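Local coordinates for TonB-dependent siderophore receptor (Pseudomonas aeruginosa 39016, PDB 5NEC), which probably imports ferric siderophores, and perhaps siderophore-drug conjugates, across the bacterial outer membrane by TonB-dependent transport through a plugged beta-barrel, at residues A[121-126]-A[190-195]; A[152-157]-A[214-219]; A[629-634]-A[669-674]; A[604-609]-A[636-641]. All coordinates share one frame; numbering follows the deposited sequence.

Interaction 1 of 4, residues A[121-126]-A[190-195]; sequences IFNLEQ and RLNLLK
Phe122 lays its ring against Leu194 and Asn192 on the strand 190-195, and this packing carries most of the contact. Leu194 CB sits over one face of the ring, 3.8 Å from its centroid and 13° off the normal, a well-centred CH-pi contact. The opposite face is taken by CB of the next residue, Asn123, leaving the ring clasped between its own chain and the barrel strand. Leu194 CD2 adds a methyl over the same face as Leu194 CB, off centre, 3.6 Å from Phe122 CD1. The ring gets there because its CG lies between the backbone N and the carbonyl carbon (chi1 85°), a crowded position that turns it out from a type I turn, Ile121 to Leu124, closed by Leu124 N bonding Ile121 O at 2.9 Å.

At the ring's edge the backbone of Asn192 comes close to the ring plane, with its O 3.6 Å from Phe122 CE2, while Asn192 CB approaches the same carbon to 3.8 Å.

The polar contribution between the segments is looser. The carboxamides of Asn123 and Asn192 are turned 66° apart, OD1 of the first 3.9 Å from ND2 of the second. Glu125 OE1 and Arg190 NH1, 4.6 Å apart, are opposite charges too distant for a salt bridge. Lys152 bridges the two sides instead, its NZ bonding Phe122 O and, weakly, Asn192 OD1, while Asp177 forms a salt bridge with Arg190.

A turn of the plug domain thus rests on the inner wall of the barrel, the plug-in-barrel arrangement of TonB-dependent receptors.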
loop_
_atom_site.group_PDB
_atom_site.type_symbol
_atom_site.label_atom_id
_atom_site.label_comp_id
_atom_site.label_asym_id
_atom_site.label_seq_id
_atom_site.Cartn_x
_atom_site.Cartn_y
_atom_site.Cartn_z
ATOM N N ILE A 121 5.023 8.153 3.013
ATOM C CA ILE A 121 6.298 7.423 3.156
ATOM C C ILE A 121 7.394 8.149 3.954
ATOM O O ILE A 121 8.433 7.544 4.187
ATOM C CB ILE A 121 6.880 6.937 1.782
ATOM C CG1 ILE A 121 7.063 8.079 0.764
ATOM C CG2 ILE A 121 5.988 5.876 1.176
ATOM C CD1 ILE A 121 8.186 9.047 1.075
ATOM N N PHE A 122 7.178 9.408 4.374
ATOM C CA PHE A 122 8.230 10.206 5.057
ATOM C C PHE A 122 8.831 9.508 6.280
ATOM O O PHE A 122 10.019 9.658 6.527
ATOM C CB PHE A 122 7.768 11.639 5.440
ATOM C CG PHE A 122 7.020 11.734 6.768
ATOM C CD1 PHE A 122 5.695 11.305 6.877
ATOM C CD2 PHE A 122 7.627 12.269 7.892
ATOM C CE1 PHE A 122 5.000 11.389 8.075
ATOM C CE2 PHE A 122 6.938 12.350 9.104
ATOM C CZ PHE A 122 5.619 11.919 9.197
ATOM N N ASN A 123 8.034 8.723 7.011
ATOM C CA ASN A 123 8.523 8.005 8.194
ATOM C C ASN A 123 8.981 6.559 7.940
ATOM O O ASN A 123 9.214 5.824 8.895
ATOM C CB ASN A 123 7.448 8.024 9.283
ATOM C CG ASN A 123 8.016 7.776 10.677
ATOM O OD1 ASN A 123 9.064 8.330 11.055
ATOM N ND2 ASN A 123 7.332 6.928 11.444
ATOM N N LEU A 124 9.147 6.150 6.679
ATOM C CA LEU A 124 9.501 4.752 6.371
ATOM C C LEU A 124 10.954 4.557 5.932
ATOM O O LEU A 124 11.526 5.380 5.228
ATOM C CB LEU A 124 8.570 4.184 5.298
ATOM C CG LEU A 124 7.066 4.215 5.601
ATOM C CD1 LEU A 124 6.296 3.547 4.481
ATOM C CD2 LEU A 124 6.745 3.566 6.940
ATOM N N GLU A 125 11.525 3.440 6.361
ATOM C CA GLU A 125 12.863 3.001 5.976
ATOM C C GLU A 125 12.769 2.189 4.690
ATOM O O GLU A 125 13.549 2.395 3.756
ATOM C CB GLU A 125 13.459 2.139 7.099
ATOM C CG GLU A 125 14.950 1.864 6.997
ATOM C CD GLU A 125 15.824 3.087 7.249
ATOM O OE1 GLU A 125 15.435 4.001 8.030
ATOM O OE2 GLU A 125 16.931 3.112 6.666
ATOM N N GLN A 126 11.808 1.265 4.659
ATOM C CA GLN A 126 11.605 0.370 3.523
ATOM C C GLN A 126 10.210 -0.271 3.567
ATOM O O GLN A 126 9.536 -0.256 4.597
ATOM C CB GLN A 126 12.684 -0.729 3.493
ATOM C CG GLN A 126 12.606 -1.683 4.673
ATOM C CD GLN A 126 13.873 -2.506 4.890
ATOM O OE1 GLN A 126 14.998 -2.070 4.611
ATOM N NE2 GLN A 126 13.686 -3.719 5.393
ATOM N N ARG A 190 14.717 10.872 17.912
ATOM C CA ARG A 190 14.560 11.129 16.485
ATOM C C ARG A 190 13.255 11.852 16.225
ATOM O O ARG A 190 12.234 11.519 16.825
ATOM C CB ARG A 190 14.615 9.823 15.701
ATOM C CG ARG A 190 14.657 10.003 14.197
ATOM C CD ARG A 190 15.004 8.692 13.516
ATOM N NE ARG A 190 15.261 8.865 12.088
ATOM C CZ ARG A 190 15.668 7.897 11.271
ATOM N NH1 ARG A 190 15.872 6.655 11.721
ATOM N NH2 ARG A 190 15.866 8.167 9.986
ATOM N N LEU A 191 13.295 12.845 15.344
ATOM C CA LEU A 191 12.095 13.580 14.962
ATOM C C LEU A 191 12.029 13.633 13.445
ATOM O O LEU A 191 12.999 14.052 12.812
ATOM C CB LEU A 191 12.143 14.986 15.539
ATOM C CG LEU A 191 10.913 15.868 15.322
ATOM C CD1 LEU A 191 9.650 15.211 15.879
ATOM C CD2 LEU A 191 11.128 17.260 15.910
ATOM N N ASN A 192 10.913 13.166 12.873
ATOM C CA ASN A 192 10.612 13.328 11.445
ATOM C C ASN A 192 9.421 14.265 11.305
ATOM O O ASN A 192 8.387 14.046 11.928
ATOM C CB ASN A 192 10.294 11.989 10.776
ATOM C CG ASN A 192 11.528 11.289 10.276
ATOM O OD1 ASN A 192 11.892 11.416 9.109
ATOM N ND2 ASN A 192 12.202 10.565 11.162
ATOM N N LEU A 193 9.579 15.294 10.477
ATOM C CA LEU A 193 8.538 16.267 10.201
ATOM C C LEU A 193 8.213 16.296 8.719
ATOM O O LEU A 193 9.097 16.075 7.898
ATOM C CB LEU A 193 9.017 17.647 10.619
ATOM C CG LEU A 193 9.338 17.833 12.092
ATOM C CD1 LEU A 193 9.791 19.262 12.307
ATOM C CD2 LEU A 193 8.142 17.483 12.981
ATOM N N LEU A 194 6.955 16.615 8.397
ATOM C CA LEU A 194 6.479 16.681 7.005
ATOM C C LEU A 194 5.459 17.793 6.803
ATOM O O LEU A 194 4.554 17.948 7.593
ATOM C CB LEU A 194 5.839 15.347 6.585
ATOM C CG LEU A 194 5.035 15.354 5.274
ATOM C CD1 LEU A 194 5.953 15.536 4.078
ATOM C CD2 LEU A 194 4.221 14.089 5.107
ATOM N N LYS A 195 5.598 18.538 5.713
ATOM C CA LYS A 195 4.545 19.427 5.216
ATOM C C LYS A 195 4.476 19.227 3.703
ATOM O O LYS A 195 5.499 19.364 3.023
ATOM C CB LYS A 195 4.873 20.874 5.566
ATOM C CG LYS A 195 3.808 21.901 5.200
ATOM C CD LYS A 195 4.281 23.301 5.596
ATOM C CE LYS A 195 3.390 24.406 5.066
ATOM N NZ LYS A 195 1.994 24.228 5.545
#

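Interaction 2 of 4, residues A[152-157]-A[214-219]; sequences KQAKAG and APSLTF
The carboxamide of Gln153 is the flat side-chain group that reaches Ser216, and it does so tip first, with OE1 3.2 Å from Ser216 OG. Its CG stands anti to the carbonyl carbon (chi1 -67°) and the chain bends again at the next bond, which folds the amide back toward the strand. The other flat groups involved are the peptides before and after Ala154. The first offers its N-H to Ser216 OG, a weak hydrogen bond of 3.4 Å that is nevertheless nearly straight at 165°. The second turns its carbonyl to Thr218, where Ala154 O lies 3.2 Å from the CG2 methyl.

Between these two peptides Ala154 points its CB at the strand, 3.7 Å from Ser216 O and 4.1 Å from Thr218 CG2. The small side chain lets the loop settle close on the strand, straddled by the side chains of Ser216 and Thr218, which project from the same face. Both hydroxyls have partners on the next strand: Ser216 OG, besides accepting the loop N-H, bonds Ser230 OG, and Thr218 OG1 bonds Thr228 OG1.

The loop leads from strand 146-151 of the plug sheet to 159-167, the first barrel strand. It runs across the interior-facing side chains of strand 206-219, while Arg190 of strand 187-200 bonds Gln153 O and Asn179 of strand 172-182 bonds Lys155 O; Ser230 and Thr228 belong to strand 225-238 alongside.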
loop_
_atom_site.group_PDB
_atom_site.type_symbol
_atom_site.label_atom_id
_atom_site.label_comp_id
_atom_site.label_asym_id
_atom_site.label_seq_id
_atom_site.Cartn_x
_atom_site.Cartn_y
_atom_site.Cartn_z
ATOM N N LYS A 152 11.032 4.400 10.421
ATOM C CA LYS A 152 12.261 5.014 10.921
ATOM C C LYS A 152 12.176 5.087 12.450
ATOM O O LYS A 152 11.182 5.570 12.973
ATOM C CB LYS A 152 12.413 6.418 10.358
ATOM C CG LYS A 152 12.744 6.441 8.886
ATOM C CD LYS A 152 12.688 7.874 8.399
ATOM C CE LYS A 152 12.871 7.965 6.904
ATOM N NZ LYS A 152 12.980 9.410 6.570
ATOM N N GLN A 153 13.193 4.560 13.139
ATOM C CA GLN A 153 13.302 4.598 14.606
ATOM C C GLN A 153 14.554 5.376 14.994
ATOM O O GLN A 153 15.526 5.437 14.229
ATOM C CB GLN A 153 13.417 3.179 15.209
ATOM C CG GLN A 153 12.190 2.289 15.070
ATOM C CD GLN A 153 10.965 2.790 15.842
ATOM O OE1 GLN A 153 11.082 3.407 16.903
ATOM N NE2 GLN A 153 9.787 2.528 15.302
ATOM N N ALA A 154 14.524 5.956 16.193
ATOM C CA ALA A 154 15.724 6.548 16.786
ATOM C C ALA A 154 16.727 5.440 17.012
ATOM O O ALA A 154 16.351 4.327 17.396
ATOM C CB ALA A 154 15.403 7.258 18.091
ATOM N N LYS A 155 17.984 5.747 16.721
ATOM C CA LYS A 155 19.051 4.751 16.695
ATOM C C LYS A 155 20.391 5.427 16.980
ATOM O O LYS A 155 20.433 6.653 17.202
ATOM C CB LYS A 155 19.071 4.064 15.337
ATOM C CG LYS A 155 19.339 5.003 14.169
ATOM C CD LYS A 155 19.172 4.301 12.828
ATOM C CE LYS A 155 19.546 5.232 11.680
ATOM N NZ LYS A 155 19.612 4.512 10.381
ATOM N N ALA A 156 21.475 4.650 16.984
ATOM C CA ALA A 156 22.819 5.218 17.160
ATOM C C ALA A 156 23.199 6.083 15.961
ATOM O O ALA A 156 22.758 5.821 14.844
ATOM C CB ALA A 156 23.842 4.115 17.358
ATOM N N GLY A 157 24.005 7.110 16.200
ATOM C CA GLY A 157 24.394 8.076 15.163
ATOM C C GLY A 157 23.864 9.465 15.475
ATOM O O GLY A 157 22.908 9.617 16.241
ATOM N N ALA A 214 6.557 12.765 13.660
ATOM C CA ALA A 214 6.894 11.423 14.128
ATOM C C ALA A 214 8.060 11.501 15.092
ATOM O O ALA A 214 9.208 11.432 14.681
ATOM C CB ALA A 214 7.230 10.517 12.949
ATOM N N PRO A 215 7.772 11.686 16.380
ATOM C CA PRO A 215 8.845 11.607 17.378
ATOM C C PRO A 215 9.115 10.175 17.795
ATOM O O PRO A 215 8.215 9.352 17.769
ATOM C CB PRO A 215 8.289 12.384 18.558
ATOM C CG PRO A 215 6.802 12.234 18.428
ATOM C CD PRO A 215 6.516 12.199 16.950
ATOM N N SER A 216 10.351 9.912 18.207
ATOM C CA SER A 216 10.802 8.588 18.570
ATOM C C SER A 216 11.961 8.667 19.601
ATOM O O SER A 216 12.840 9.524 19.502
ATOM C CB SER A 216 11.257 7.890 17.309
ATOM O OG SER A 216 11.487 6.533 17.552
ATOM N N LEU A 217 11.922 7.790 20.601
ATOM C CA LEU A 217 12.935 7.704 21.656
ATOM C C LEU A 217 13.348 6.267 21.802
ATOM O O LEU A 217 12.500 5.403 21.867
ATOM C CB LEU A 217 12.364 8.136 22.996
ATOM C CG LEU A 217 12.257 9.631 23.262
ATOM C CD1 LEU A 217 11.477 9.876 24.537
ATOM C CD2 LEU A 217 13.637 10.255 23.391
ATOM N N THR A 218 14.646 6.007 21.878
ATOM C CA THR A 218 15.128 4.661 22.118
ATOM C C THR A 218 16.168 4.709 23.251
ATOM O O THR A 218 16.918 5.683 23.370
ATOM C CB THR A 218 15.668 4.049 20.814
ATOM O OG1 THR A 218 15.619 2.627 20.908
ATOM C CG2 THR A 218 17.118 4.489 20.541
ATOM N N PHE A 219 16.169 3.682 24.104
ATOM C CA PHE A 219 17.028 3.613 25.299
ATOM C C PHE A 219 17.693 2.262 25.352
ATOM O O PHE A 219 17.131 1.269 24.890
ATOM C CB PHE A 219 16.226 3.779 26.598
ATOM C CG PHE A 219 15.469 5.081 26.709
ATOM C CD1 PHE A 219 14.164 5.191 26.254
ATOM C CD2 PHE A 219 16.047 6.175 27.310
ATOM C CE1 PHE A 219 13.471 6.395 26.356
ATOM C CE2 PHE A 219 15.367 7.377 27.433
ATOM C CZ PHE A 219 14.083 7.498 26.943
#

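Interaction 3 of 4, residues A[629-634]-A[669-674]; sequences NGNEMP and VGNTVY
Asn671 grips the backbone of Glu632 with both ends of its carboxamide. Asn671 ND2 donates to Glu632 O at 3.0 Å along an almost straight line (174°), with the acceptor close to the amide plane. Asn671 OD1 accepts from Glu632 N, also at 3.0 Å, but this bond is bent to 136°. Two bonds to the N-H and C=O of a single residue fix the rotation of the amide, which imitates a neighbouring peptide. ND2 additionally bonds Asp668 O within its own loop.

A third bond runs from Asn631 ND2 to Val669 O, 3.1 Å, in the carbonyl plane and on a lone pair. The carboxamides of Asn631 and Asn671 lie stacked, running antiparallel, their planes 27° apart, and Asn631 CB lies 3.5 Å from Asn671 OD1.

Farther out the contact becomes apolar. Pro634 flanks Val669, with Pro634 CD 4.0 Å from Val669 CG1. Val669 also touches Leu609, while Tyr666 of strand 653-666 packs on both Glu632 and Asn671.

Two loops on the long-loop, probably extracellular, end of the barrel are therefore tied mainly by neutral amide chemistry. Three hydrogen bonds, two of them on one peptide-like group, hold stretches that have no regular secondary structure here. Since none of the three uses a charged side-chain group, the link should depend little on ionisation.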
loop_
_atom_site.group_PDB
_atom_site.type_symbol
_atom_site.label_atom_id
_atom_site.label_comp_id
_atom_site.label_asym_id
_atom_site.label_seq_id
_atom_site.Cartn_x
_atom_site.Cartn_y
_atom_site.Cartn_z
ATOM N N ASN A 629 -18.676 -17.886 -14.136
ATOM C CA ASN A 629 -17.744 -19.010 -14.316
ATOM C C ASN A 629 -16.838 -18.745 -15.527
ATOM O O ASN A 629 -17.334 -18.523 -16.629
ATOM C CB ASN A 629 -18.520 -20.317 -14.524
ATOM C CG ASN A 629 -17.894 -21.495 -13.806
ATOM O OD1 ASN A 629 -16.685 -21.684 -13.804
ATOM N ND2 ASN A 629 -18.734 -22.289 -13.171
ATOM N N GLY A 630 -15.521 -18.725 -15.307
ATOM C CA GLY A 630 -14.536 -18.449 -16.370
ATOM C C GLY A 630 -14.051 -17.007 -16.485
ATOM O O GLY A 630 -13.196 -16.707 -17.325
ATOM N N ASN A 631 -14.592 -16.108 -15.663
ATOM C CA ASN A 631 -14.154 -14.718 -15.647
ATOM C C ASN A 631 -12.844 -14.530 -14.872
ATOM O O ASN A 631 -12.545 -15.281 -13.933
ATOM C CB ASN A 631 -15.248 -13.828 -15.053
ATOM C CG ASN A 631 -16.511 -13.799 -15.912
ATOM O OD1 ASN A 631 -16.584 -14.442 -16.951
ATOM N ND2 ASN A 631 -17.500 -13.046 -15.476
ATOM N N GLU A 632 -12.068 -13.529 -15.290
ATOM C CA GLU A 632 -10.868 -13.089 -14.565
ATOM C C GLU A 632 -11.220 -12.359 -13.261
ATOM O O GLU A 632 -12.300 -11.789 -13.128
ATOM C CB GLU A 632 -10.014 -12.169 -15.445
ATOM C CG GLU A 632 -9.370 -12.890 -16.622
ATOM C CD GLU A 632 -8.635 -11.968 -17.575
ATOM O OE1 GLU A 632 -7.932 -11.058 -17.085
ATOM O OE2 GLU A 632 -8.757 -12.164 -18.806
ATOM N N MET A 633 -10.296 -12.376 -12.308
ATOM C CA MET A 633 -10.476 -11.679 -11.027
ATOM C C MET A 633 -10.351 -10.190 -11.315
ATOM O O MET A 633 -9.518 -9.805 -12.142
ATOM C CB MET A 633 -9.389 -12.050 -10.014
ATOM C CG MET A 633 -9.351 -13.504 -9.580
ATOM S SD MET A 633 -10.659 -14.026 -8.487
ATOM C CE MET A 633 -10.175 -13.190 -6.980
ATOM N N PRO A 634 -11.165 -9.349 -10.642
ATOM C CA PRO A 634 -10.974 -7.907 -10.811
ATOM C C PRO A 634 -9.633 -7.448 -10.240
ATOM O O PRO A 634 -9.046 -8.140 -9.427
ATOM C CB PRO A 634 -12.146 -7.297 -10.017
ATOM C CG PRO A 634 -12.542 -8.355 -9.032
ATOM C CD PRO A 634 -12.276 -9.659 -9.722
ATOM N N VAL A 669 -16.191 -8.583 -10.897
ATOM C CA VAL A 669 -16.214 -10.045 -11.123
ATOM C C VAL A 669 -16.915 -10.390 -12.443
ATOM O O VAL A 669 -16.517 -11.339 -13.103
ATOM C CB VAL A 669 -16.870 -10.857 -9.966
ATOM C CG1 VAL A 669 -16.030 -10.761 -8.707
ATOM C CG2 VAL A 669 -18.308 -10.420 -9.683
ATOM N N GLY A 670 -17.934 -9.614 -12.819
ATOM C CA GLY A 670 -18.645 -9.817 -14.079
ATOM C C GLY A 670 -17.876 -9.461 -15.353
ATOM O O GLY A 670 -18.326 -9.795 -16.442
ATOM N N ASN A 671 -16.742 -8.767 -15.218
ATOM C CA ASN A 671 -15.860 -8.398 -16.338
ATOM C C ASN A 671 -16.563 -7.512 -17.390
ATOM O O ASN A 671 -16.264 -7.616 -18.584
ATOM C CB ASN A 671 -15.232 -9.637 -17.016
ATOM C CG ASN A 671 -14.216 -10.386 -16.145
ATOM O OD1 ASN A 671 -13.492 -11.230 -16.667
ATOM N ND2 ASN A 671 -14.165 -10.116 -14.847
ATOM N N THR A 672 -17.471 -6.639 -16.931
ATOM C CA THR A 672 -18.235 -5.718 -17.801
ATOM C C THR A 672 -17.627 -4.321 -17.899
ATOM O O THR A 672 -18.023 -3.534 -18.767
ATOM C CB THR A 672 -19.702 -5.570 -17.337
ATOM O OG1 THR A 672 -19.767 -4.885 -16.077
ATOM C CG2 THR A 672 -20.373 -6.936 -17.203
ATOM N N VAL A 673 -16.686 -4.004 -17.009
ATOM C CA VAL A 673 -15.971 -2.717 -17.059
ATOM C C VAL A 673 -14.481 -2.938 -16.822
ATOM O O VAL A 673 -14.080 -3.901 -16.157
ATOM C CB VAL A 673 -16.521 -1.679 -16.048
ATOM C CG1 VAL A 673 -17.971 -1.349 -16.365
ATOM C CG2 VAL A 673 -16.386 -2.154 -14.598
ATOM N N TYR A 674 -13.667 -2.056 -17.390
ATOM C CA TYR A 674 -12.221 -2.234 -17.368
ATOM C C TYR A 674 -11.517 -0.929 -17.673
ATOM O O TYR A 674 -12.142 0.006 -18.168
ATOM C CB TYR A 674 -11.786 -3.325 -18.376
ATOM C CG TYR A 674 -11.683 -2.874 -19.818
ATOM C CD1 TYR A 674 -12.802 -2.859 -20.640
ATOM C CD2 TYR A 674 -10.459 -2.482 -20.364
ATOM C CE1 TYR A 674 -12.719 -2.467 -21.978
ATOM C CE2 TYR A 674 -10.350 -2.080 -21.677
ATOM C CZ TYR A 674 -11.477 -2.081 -22.487
ATOM O OH TYR A 674 -11.354 -1.670 -23.791
#

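Interaction 4 of 4, residues A[604-609]-A[636-641]; sequences YLDSEL and TPKNSF
Tyr604 and Asn639 form an antiparallel, non-hydrogen-bonded pair where two consecutive barrel strands, joined by a long loop, begin to run together. Their CA atoms are 4.9 Å apart and both side chains leave on the same face. Next to them, Leu605 N donates to Lys638 O at 2.8 Å (163°). Two CA-H...O contacts accompany it. One runs from Tyr604 CA to Lys638 O; in the other, Lys638 CA lies 3.4 Å from Leu605 O.

Lys638 provides the main side-chain bridge. With CG anti to the backbone N (chi1 -165°), its chain runs alongside Tyr604 and then bends at the last torsion, which brings NZ to 3.5 Å from Tyr604 OH and into a rather long salt bridge of 3.6 Å with Asp606 OD1. The ammonium thus lies close to both the hydroxyl and the carboxylate, and the carboxylate would be expected to favour its positive charge. Asn639 OD1 meets the edge of the tyrosine ring, 3.6 Å from Tyr604 CD1; its hydrogen-bond partner is Tyr602 OH.

On the other side of the strand, Leu605 CB packs on Thr636 CG2 at 3.9 Å, the two side chains crossing near a right angle. The same methyl lies near Ser607 OG, which bonds Met633 N, while Thr636 OG1 is held by Pro634 O.

Strand 579-589 continues the barrel wall beyond 596-609, with Val581 against Leu605 and Ser607. Beyond 639-650 comes strand 653-666, whose Asp663 bonds Asn639 ND2 and whose Val662 and Val665 receive Pro637.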
loop_
_atom_site.group_PDB
_atom_site.type_symbol
_atom_site.label_atom_id
_atom_site.label_comp_id
_atom_site.label_asym_id
_atom_site.label_seq_id
_atom_site.Cartn_x
_atom_site.Cartn_y
_atom_site.Cartn_z
ATOM N N TYR A 604 3.099 -12.431 -14.058
ATOM C CA TYR A 604 2.070 -13.043 -14.868
ATOM C C TYR A 604 1.046 -13.649 -13.918
ATOM O O TYR A 604 1.394 -14.465 -13.072
ATOM C CB TYR A 604 2.658 -14.130 -15.778
ATOM C CG TYR A 604 1.619 -14.921 -16.550
ATOM C CD1 TYR A 604 1.059 -14.418 -17.724
ATOM C CD2 TYR A 604 1.185 -16.174 -16.091
ATOM C CE1 TYR A 604 0.098 -15.144 -18.426
ATOM C CE2 TYR A 604 0.228 -16.909 -16.782
ATOM C CZ TYR A 604 -0.298 -16.393 -17.958
ATOM O OH TYR A 604 -1.246 -17.102 -18.644
ATOM N N LEU A 605 -0.212 -13.247 -14.057
ATOM C CA LEU A 605 -1.287 -13.708 -13.198
ATOM C C LEU A 605 -2.412 -14.200 -14.086
ATOM O O LEU A 605 -3.087 -13.412 -14.743
ATOM C CB LEU A 605 -1.765 -12.560 -12.311
ATOM C CG LEU A 605 -0.713 -11.998 -11.347
ATOM C CD1 LEU A 605 -1.200 -10.727 -10.674
ATOM C CD2 LEU A 605 -0.343 -13.034 -10.299
ATOM N N ASP A 606 -2.565 -15.516 -14.148
ATOM C CA ASP A 606 -3.680 -16.137 -14.845
ATOM C C ASP A 606 -4.698 -16.458 -13.775
ATOM O O ASP A 606 -4.502 -17.392 -13.007
ATOM C CB ASP A 606 -3.218 -17.405 -15.564
ATOM C CG ASP A 606 -4.350 -18.180 -16.180
ATOM O OD1 ASP A 606 -5.331 -17.567 -16.636
ATOM O OD2 ASP A 606 -4.256 -19.419 -16.218
ATOM N N SER A 607 -5.774 -15.682 -13.717
ATOM C CA SER A 607 -6.790 -15.834 -12.682
ATOM C C SER A 607 -8.139 -16.228 -13.258
ATOM O O SER A 607 -8.435 -15.930 -14.400
ATOM C CB SER A 607 -6.903 -14.544 -11.875
ATOM O OG SER A 607 -7.564 -13.520 -12.598
ATOM N N GLU A 608 -8.950 -16.894 -12.445
ATOM C CA GLU A 608 -10.227 -17.435 -12.885
ATOM C C GLU A 608 -11.207 -17.629 -11.743
ATOM O O GLU A 608 -10.809 -18.049 -10.663
ATOM C CB GLU A 608 -10.012 -18.781 -13.585
ATOM C CG GLU A 608 -11.279 -19.332 -14.244
ATOM C CD GLU A 608 -11.064 -20.557 -15.124
ATOM O OE1 GLU A 608 -9.911 -20.882 -15.481
ATOM O OE2 GLU A 608 -12.066 -21.196 -15.501
ATOM N N LEU A 609 -12.484 -17.334 -11.998
ATOM C CA LEU A 609 -13.592 -17.797 -11.141
ATOM C C LEU A 609 -14.154 -19.112 -11.697
ATOM O O LEU A 609 -14.430 -19.188 -12.894
ATOM C CB LEU A 609 -14.701 -16.748 -11.068
ATOM C CG LEU A 609 -14.348 -15.454 -10.317
ATOM C CD1 LEU A 609 -15.420 -14.380 -10.529
ATOM C CD2 LEU A 609 -14.117 -15.720 -8.823
ATOM N N THR A 636 -6.616 -7.390 -11.248
ATOM C CA THR A 636 -5.598 -8.428 -11.399
ATOM C C THR A 636 -5.068 -8.373 -12.827
ATOM O O THR A 636 -5.571 -9.069 -13.684
ATOM C CB THR A 636 -6.201 -9.823 -11.110
ATOM O OG1 THR A 636 -6.878 -9.794 -9.846
ATOM C CG2 THR A 636 -5.111 -10.904 -11.081
ATOM N N PRO A 637 -4.059 -7.530 -13.094
ATOM C CA PRO A 637 -3.517 -7.472 -14.454
ATOM C C PRO A 637 -2.808 -8.769 -14.782
ATOM O O PRO A 637 -2.054 -9.294 -13.965
ATOM C CB PRO A 637 -2.514 -6.314 -14.397
ATOM C CG PRO A 637 -2.126 -6.210 -12.958
ATOM C CD PRO A 637 -3.332 -6.644 -12.171
ATOM N N LYS A 638 -3.075 -9.282 -15.968
ATOM C CA LYS A 638 -2.529 -10.552 -16.400
ATOM C C LYS A 638 -1.012 -10.445 -16.531
ATOM O O LYS A 638 -0.306 -11.327 -16.086
ATOM C CB LYS A 638 -3.177 -10.962 -17.726
ATOM C CG LYS A 638 -2.973 -12.405 -18.116
ATOM C CD LYS A 638 -3.774 -12.702 -19.367
ATOM C CE LYS A 638 -3.535 -14.122 -19.854
ATOM N NZ LYS A 638 -4.167 -15.113 -18.942
ATOM N N ASN A 639 -0.547 -9.358 -17.141
ATOM C CA ASN A 639 0.864 -9.020 -17.311
ATOM C C ASN A 639 1.210 -7.666 -16.665
ATOM O O ASN A 639 0.490 -6.681 -16.839
ATOM C CB ASN A 639 1.170 -8.905 -18.801
ATOM C CG ASN A 639 1.062 -10.233 -19.523
ATOM O OD1 ASN A 639 1.771 -11.184 -19.198
ATOM N ND2 ASN A 639 0.184 -10.309 -20.500
ATOM N N SER A 640 2.317 -7.602 -15.933
ATOM C CA SER A 640 2.867 -6.302 -15.541
ATOM C C SER A 640 4.374 -6.371 -15.441
ATOM O O SER A 640 4.948 -7.428 -15.181
ATOM C CB SER A 640 2.229 -5.784 -14.232
ATOM O OG SER A 640 2.093 -6.812 -13.260
ATOM N N PHE A 641 5.007 -5.239 -15.693
ATOM C CA PHE A 641 6.453 -5.150 -15.756
ATOM C C PHE A 641 6.867 -3.801 -15.168
ATOM O O PHE A 641 6.316 -2.756 -15.538
ATOM C CB PHE A 641 6.915 -5.311 -17.230
ATOM C CG PHE A 641 8.389 -5.034 -17.461
ATOM C CD1 PHE A 641 8.855 -3.730 -17.647
ATOM C CD2 PHE A 641 9.315 -6.081 -17.499
ATOM C CE1 PHE A 641 10.203 -3.478 -17.858
ATOM C CE2 PHE A 641 10.673 -5.828 -17.711
ATOM C CZ PHE A 641 11.116 -4.523 -17.892
#

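The four contacts form two pairs on opposite sides of the chain's centre. Interactions 1 and 2, centred 11 Å apart, set the plug and the loop that follows its sheet against neighbouring barrel strands: Asn123 O and Lys152 N, 2.8 Å apart, probably hydrogen-bond, as do Arg190 N and Ser216 O. Interactions 3 and 4, 12 Å between centres, meet at the end of strand 596-609, where Leu609 O approaches Gly630 N to 2.7 Å; the loop carrying 629-634 continues into 636-641. Between the pairs the nearest atoms are about 19 Å apart (interactions 1 and 4). A bound detergent molecule, C8E, lies about 11 Å from the side chain of Tyr604 in interaction 4.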